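Local coordinates for protein sulfotransferase (Alicyclobacillus acidocaldarius subsp. acidocaldarius, PDB 3RNL) that probably transfers a sulfuryl group to an acceptor substrate, within a P-loop-type alpha-beta-alpha sandwich, at residues E41-S46 against L64-D69. Sequence-based numbering, arbitrary orientation.
Sequences EAHFFS and LYTIRD
In this P-loop-like sulfotransferase fold, the loop that follows edge strand 34-35 is joined to the linker between helices 60-64 and 70-75 where Ala-42 meets Ile-67, a worked example of two loop segments held by one backbone hydrogen bond, a small apolar pair and close contacts to carbonyl oxygens. Ile-67 N donates to Ala-42 O at 2.9 Å, nearly straight (164°). Beside this bond Thr-66 CB lies 3.3 Å from the same Ala-42 O, while Ala-42 CB packs on Ile-67 CB at 4.1 Å and equally on CD1. Further along, Phe-44 CA makes a CH...O contact of 3.4 Å with Ile-67 O. A chi1 of 176° puts Phe-44 CG anti to the backbone N; the ring meets that oxygen at its edge, 3.5 Å from CD1, and its CE1 reaches Arg-68 O at 3.8 Å. An alanine in place of Phe-44 would probably lose the ring edge at Ile-67 O and open a gap beside the backbone of Arg-68 and Asp-69, with CA and CB still against that oxygen. The ring also stacks on Tyr-73 of helix 70-75, which Asp-69 caps through Ala-72 N, while Glu-41 pairs by backbone with Ala-89, at the end of strand 85-89.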
# COMPACT_ATOMS: atom_id res chain seq x y z
N GLU A 41 4.11 3.59 8.15
CA GLU A 41 5.13 4.07 7.21
C GLU A 41 6.56 3.95 7.75
O GLU A 41 7.44 4.68 7.31
CB GLU A 41 4.88 5.53 6.83
CG GLU A 41 3.48 5.82 6.30
CD GLU A 41 3.25 5.17 4.96
OE1 GLU A 41 2.91 3.98 4.94
OE2 GLU A 41 3.45 5.84 3.92
N ALA A 42 6.80 3.00 8.65
CA ALA A 42 8.17 2.74 9.07
C ALA A 42 9.08 2.42 7.88
O ALA A 42 10.24 2.85 7.84
CB ALA A 42 8.22 1.59 10.11
N HIS A 43 8.55 1.66 6.92
CA HIS A 43 9.27 1.26 5.71
C HIS A 43 10.59 0.54 5.96
O HIS A 43 11.49 0.56 5.11
CB HIS A 43 9.46 2.45 4.74
CG HIS A 43 8.21 2.83 4.03
ND1 HIS A 43 7.35 3.79 4.50
CD2 HIS A 43 7.62 2.31 2.92
CE1 HIS A 43 6.30 3.88 3.70
NE2 HIS A 43 6.44 3.00 2.72
N PHE A 44 10.70 -0.13 7.10
CA PHE A 44 11.95 -0.81 7.45
C PHE A 44 12.46 -1.75 6.35
O PHE A 44 13.66 -1.76 6.02
CB PHE A 44 11.76 -1.57 8.78
CG PHE A 44 12.95 -2.39 9.18
CD1 PHE A 44 14.10 -1.78 9.67
CD2 PHE A 44 12.92 -3.77 9.07
CE1 PHE A 44 15.21 -2.53 10.03
CE2 PHE A 44 14.02 -4.53 9.44
CZ PHE A 44 15.16 -3.90 9.92
N PHE A 45 11.56 -2.55 5.78
CA PHE A 45 11.98 -3.54 4.78
C PHE A 45 12.27 -2.95 3.40
O PHE A 45 12.72 -3.65 2.50
CB PHE A 45 10.96 -4.69 4.70
CG PHE A 45 10.96 -5.54 5.94
CD1 PHE A 45 12.01 -6.41 6.19
CD2 PHE A 45 9.94 -5.44 6.88
CE1 PHE A 45 12.04 -7.20 7.34
CE2 PHE A 45 9.97 -6.20 8.04
CZ PHE A 45 11.02 -7.08 8.26
N SER A 46 11.92 -1.67 3.21
CA SER A 46 12.24 -0.96 1.97
C SER A 46 13.50 -0.09 1.96
O SER A 46 13.94 0.35 0.90
CB SER A 46 11.03 -0.09 1.57
OG SER A 46 9.95 -0.95 1.22
N LEU A 64 12.93 11.33 7.55
CA LEU A 64 13.00 11.44 9.01
C LEU A 64 12.20 10.49 9.89
O LEU A 64 12.60 10.24 11.03
CB LEU A 64 12.76 12.88 9.44
CG LEU A 64 13.70 13.88 8.76
CD1 LEU A 64 13.40 15.31 9.20
CD2 LEU A 64 15.15 13.52 9.06
N TYR A 65 11.01 10.08 9.42
CA TYR A 65 10.12 9.28 10.28
C TYR A 65 10.20 7.79 10.00
O TYR A 65 9.61 6.99 10.71
CB TYR A 65 8.64 9.70 10.14
CG TYR A 65 8.39 11.19 10.21
CD1 TYR A 65 9.29 12.05 10.84
CD2 TYR A 65 7.25 11.74 9.63
CE1 TYR A 65 9.05 13.43 10.87
CE2 TYR A 65 7.01 13.09 9.66
CZ TYR A 65 7.90 13.93 10.28
OH TYR A 65 7.63 15.28 10.27
N THR A 66 10.95 7.41 8.97
CA THR A 66 11.13 6.01 8.65
C THR A 66 12.09 5.39 9.66
O THR A 66 12.92 6.10 10.27
CB THR A 66 11.65 5.82 7.20
OG1 THR A 66 12.66 6.80 6.94
CG2 THR A 66 10.52 6.05 6.19
N ILE A 67 11.96 4.09 9.87
CA ILE A 67 12.75 3.38 10.87
C ILE A 67 13.75 2.48 10.16
O ILE A 67 13.37 1.61 9.38
CB ILE A 67 11.85 2.57 11.81
CG1 ILE A 67 10.98 3.56 12.62
CG2 ILE A 67 12.71 1.72 12.76
CD1 ILE A 67 10.05 2.91 13.59
N ARG A 68 15.02 2.82 10.31
CA ARG A 68 16.10 2.08 9.66
C ARG A 68 16.89 1.11 10.51
O ARG A 68 17.67 0.32 9.99
CB ARG A 68 17.03 3.10 9.02
CG ARG A 68 16.24 4.09 8.16
CD ARG A 68 17.06 5.29 7.71
NE ARG A 68 16.19 6.20 6.98
CZ ARG A 68 16.36 6.57 5.71
NH1 ARG A 68 17.40 6.13 5.02
NH2 ARG A 68 15.49 7.40 5.15
N ASP A 69 16.64 1.13 11.81
CA ASP A 69 17.41 0.34 12.76
C ASP A 69 16.58 -0.85 13.20
O ASP A 69 15.43 -0.70 13.58
CB ASP A 69 17.77 1.20 13.98
CG ASP A 69 18.42 0.40 15.10
OD1 ASP A 69 19.58 -0.04 14.94
OD2 ASP A 69 17.77 0.21 16.15